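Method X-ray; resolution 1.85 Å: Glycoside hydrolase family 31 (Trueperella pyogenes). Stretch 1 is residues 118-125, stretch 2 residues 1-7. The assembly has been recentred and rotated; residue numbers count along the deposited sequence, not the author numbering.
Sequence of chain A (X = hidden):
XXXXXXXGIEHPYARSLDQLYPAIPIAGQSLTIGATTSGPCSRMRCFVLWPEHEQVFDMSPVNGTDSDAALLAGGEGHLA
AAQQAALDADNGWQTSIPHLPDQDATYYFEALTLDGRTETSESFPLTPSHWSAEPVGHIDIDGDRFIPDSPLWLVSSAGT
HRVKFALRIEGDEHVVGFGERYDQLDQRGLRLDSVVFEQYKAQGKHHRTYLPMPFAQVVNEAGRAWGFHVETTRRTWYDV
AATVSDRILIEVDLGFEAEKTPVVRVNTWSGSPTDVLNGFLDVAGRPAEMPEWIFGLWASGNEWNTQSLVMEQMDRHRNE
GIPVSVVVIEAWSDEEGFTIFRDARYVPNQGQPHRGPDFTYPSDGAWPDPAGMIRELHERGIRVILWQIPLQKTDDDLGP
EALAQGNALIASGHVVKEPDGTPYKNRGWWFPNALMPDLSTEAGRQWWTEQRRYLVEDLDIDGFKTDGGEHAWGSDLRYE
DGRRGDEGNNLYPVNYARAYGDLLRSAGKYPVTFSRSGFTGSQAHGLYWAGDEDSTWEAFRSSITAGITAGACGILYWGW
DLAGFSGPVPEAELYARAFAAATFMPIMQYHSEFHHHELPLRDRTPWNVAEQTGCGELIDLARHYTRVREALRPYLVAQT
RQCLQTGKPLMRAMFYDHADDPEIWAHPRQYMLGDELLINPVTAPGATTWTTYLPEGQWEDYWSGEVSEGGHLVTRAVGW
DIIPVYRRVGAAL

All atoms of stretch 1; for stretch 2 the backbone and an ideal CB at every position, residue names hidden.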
# COMPACT_ATOMS: atom_id res chain seq x y z
N THR A 118 -23.51 37.44 14.17
CA THR A 118 -22.18 37.60 13.62
C THR A 118 -21.27 36.59 14.31
O THR A 118 -21.20 36.56 15.54
CB THR A 118 -21.66 39.03 13.83
OG1 THR A 118 -22.52 39.93 13.13
CG2 THR A 118 -20.24 39.19 13.30
N GLU A 119 -20.63 35.75 13.51
CA GLU A 119 -19.60 34.84 14.01
C GLU A 119 -18.25 35.27 13.47
O GLU A 119 -18.15 35.69 12.32
CB GLU A 119 -19.92 33.40 13.62
CG GLU A 119 -21.03 32.80 14.48
CD GLU A 119 -21.31 31.34 14.20
OE1 GLU A 119 -21.92 30.70 15.08
OE2 GLU A 119 -20.94 30.82 13.11
N THR A 120 -17.24 35.15 14.32
CA THR A 120 -15.89 35.57 13.99
C THR A 120 -14.92 34.46 14.37
O THR A 120 -15.00 33.90 15.46
CB THR A 120 -15.50 36.87 14.72
OG1 THR A 120 -16.49 37.87 14.46
CG2 THR A 120 -14.16 37.37 14.24
N SER A 121 -14.01 34.12 13.46
CA SER A 121 -13.02 33.08 13.72
C SER A 121 -11.87 33.63 14.56
O SER A 121 -11.77 34.83 14.81
CB SER A 121 -12.47 32.54 12.39
OG SER A 121 -11.62 33.47 11.73
N GLU A 122 -10.99 32.73 14.98
CA GLU A 122 -9.66 33.11 15.47
C GLU A 122 -8.85 33.78 14.35
O GLU A 122 -9.21 33.75 13.16
CB GLU A 122 -8.89 31.90 16.06
CG GLU A 122 -8.95 30.61 15.24
CD GLU A 122 -7.80 29.62 15.45
OE1 GLU A 122 -6.61 30.03 15.47
OE2 GLU A 122 -8.08 28.40 15.53
N SER A 123 -7.75 34.39 14.76
CA SER A 123 -6.78 34.94 13.83
C SER A 123 -5.80 33.85 13.36
O SER A 123 -5.36 33.03 14.16
CB SER A 123 -6.02 36.05 14.52
OG SER A 123 -5.11 36.58 13.62
N PHE A 124 -5.47 33.86 12.06
CA PHE A 124 -4.52 32.93 11.47
C PHE A 124 -3.33 33.66 10.82
O PHE A 124 -3.52 34.71 10.20
CB PHE A 124 -5.22 32.10 10.38
CG PHE A 124 -6.33 31.23 10.89
CD1 PHE A 124 -6.07 29.95 11.37
CD2 PHE A 124 -7.65 31.68 10.89
CE1 PHE A 124 -7.10 29.14 11.84
CE2 PHE A 124 -8.68 30.87 11.34
CZ PHE A 124 -8.41 29.60 11.82
N PRO A 125 -2.11 33.09 10.91
CA PRO A 125 -0.96 33.71 10.27
C PRO A 125 -0.89 33.42 8.77
O PRO A 125 -1.22 32.32 8.33
CB PRO A 125 0.21 33.06 10.98
CG PRO A 125 -0.27 31.68 11.28
CD PRO A 125 -1.73 31.84 11.59
N UNK A 1 -20.65 28.15 13.92
CA UNK A 1 -19.18 28.15 14.11
C UNK A 1 -18.52 28.08 12.74
O UNK A 1 -18.98 27.35 11.86
CB UNK A 1 -18.73 26.98 14.99
N UNK A 2 -17.44 28.85 12.59
CA UNK A 2 -16.62 28.88 11.37
C UNK A 2 -15.44 27.95 11.57
O UNK A 2 -14.78 27.99 12.61
CB UNK A 2 -16.15 30.30 11.04
N UNK A 3 -15.19 27.10 10.57
CA UNK A 3 -14.02 26.22 10.58
C UNK A 3 -13.06 26.61 9.46
O UNK A 3 -13.44 26.69 8.29
CB UNK A 3 -14.44 24.76 10.43
N UNK A 4 -11.82 26.85 9.84
CA UNK A 4 -10.74 27.00 8.89
C UNK A 4 -9.54 26.25 9.44
O UNK A 4 -9.14 26.47 10.57
CB UNK A 4 -10.41 28.47 8.63
N UNK A 5 -9.01 25.34 8.63
CA UNK A 5 -7.77 24.62 8.94
C UNK A 5 -6.85 24.86 7.76
O UNK A 5 -7.15 24.38 6.67
CB UNK A 5 -8.00 23.13 9.18
N UNK A 6 -5.75 25.60 7.94
CA UNK A 6 -4.89 25.96 6.81
C UNK A 6 -4.49 24.79 5.89
O UNK A 6 -4.40 24.95 4.69
CB UNK A 6 -3.62 26.62 7.35
N UNK A 7 -4.25 23.62 6.47
CA UNK A 7 -3.88 22.43 5.69
C UNK A 7 -5.04 21.51 5.36
O UNK A 7 -4.86 20.54 4.62
CB UNK A 7 -2.82 21.63 6.45

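The two stretches run in nearly the same direction, 17° apart, and bury 345 Å² between them. CA-to-CB points toward stretch 1 at positions 2, 4 and 6, and away from it at 1, 3 and 5.

Position 1 is the chain start. Its CB points away from stretch 1, so the side chain is little constrained by what is visible here. The backbone decides the contact. The amino nitrogen faces the carboxylate of E119, and a chain-start amine normally carries a positive charge. Almost any residue would do, since the amine is common to nearly all of them. The deposited residue is M1, the usual product of the start codon. M1 N lies 2.8 Å from E119 OE2, a salt bridge and a hydrogen bond with the nitrogen as donor. A second, weak hydrogen bond runs from M1 N to E119 OE1 at 3.1 Å. The carboxylate thus holds the end of the chain with both oxygens.

Position 2 has extended angles, -97/132, and its CB points toward stretch 1. The ideal CB is 4.5 Å from S121 CB and 5.2 Å from E119 OE2. Ahead of it lies the backbone of residues 119 to 121. Its extended backbone is one that beta-branched residues favour, and a medium apolar chain such as valine, isoleucine or leucine would suit; a polar one is not excluded by the carboxylate nearby. The deposited residue is I2, with chi1 m and chi2 t. Its CD1 reaches 3.6 Å from E119 O and 4.2 Å from E119 CB. The other branch also makes contact: I2 CG2 is 4.3 Å from S121 CB. I2 packs along the strand without a side-chain hydrogen bond to it.

Position 3 is extended and points away. No atom of stretch 1 lies within 5.5 Å of its ideal CB, so stretch 1 sets no preference. It is T3, which makes no contact across the stretches.

Position 4 points toward stretch 1, with angles of -138/125. Its ideal CB is only 3.9 Å from F124 CZ, so the ring of F124 dominates the site. An aromatic or a flat apolar chain would fit, and a branched aliphatic one could also pack there. The deposited residue is H4, chi1 t. Its edge meets the face of F124, with centroids 4.7 Å apart and planes at 73°. H4 CD2 sits over that face, 3.8 Å from F124 CZ. The backbone joins in, with H4 O 3.4 Å from F124 CZ. Both ring nitrogens are hydrogen-bonded elsewhere in the structure.

Position 5 points away and many residues would serve. It is R5, free of contact with stretch 1.

Position 6 turns back toward stretch 1, but its ideal CB has nothing within 5.5 Å. Phi of -50° permits proline, and small or medium apolar residues would also suit. P6 puts CG 4.3 Å from F124 CD1, a modest apolar contact.

Position 7 is out of reach, so stretch 1 cannot choose its residue. It is R7.

Stretch 2, residues 1-7: MITHRPR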
# COMPACT_ATOMS: atom_id res chain seq x y z
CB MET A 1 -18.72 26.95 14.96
CG MET A 1 -17.22 26.94 15.24
SD MET A 1 -16.59 25.46 16.04
CE MET A 1 -17.03 24.15 14.88
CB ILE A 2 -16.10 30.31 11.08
CG1 ILE A 2 -17.28 31.29 10.91
CG2 ILE A 2 -15.20 30.31 9.85
CD1 ILE A 2 -16.87 32.75 10.79
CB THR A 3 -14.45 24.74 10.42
OG1 THR A 3 -15.31 24.40 11.50
CG2 THR A 3 -13.24 23.80 10.44
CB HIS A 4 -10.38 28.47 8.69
CG HIS A 4 -9.19 28.68 7.81
ND1 HIS A 4 -9.25 28.57 6.44
CD2 HIS A 4 -7.90 28.96 8.11
CE1 HIS A 4 -8.05 28.81 5.93
NE2 HIS A 4 -7.22 29.05 6.93
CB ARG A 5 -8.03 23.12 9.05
CG ARG A 5 -8.87 22.68 10.24
CD ARG A 5 -9.07 21.16 10.22
NE ARG A 5 -9.90 20.73 9.09
CZ ARG A 5 -10.29 19.47 8.85
NH1 ARG A 5 -9.92 18.48 9.65
NH2 ARG A 5 -11.06 19.21 7.80
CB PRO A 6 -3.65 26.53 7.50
CG PRO A 6 -4.16 27.09 8.77
CD PRO A 6 -5.23 26.14 9.21
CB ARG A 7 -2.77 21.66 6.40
CG ARG A 7 -1.43 22.36 6.42
CD ARG A 7 -0.43 21.61 7.29
NE ARG A 7 -0.45 22.20 8.63
CZ ARG A 7 -1.03 21.70 9.72
NH1 ARG A 7 -1.65 20.53 9.72
NH2 ARG A 7 -0.96 22.40 10.85
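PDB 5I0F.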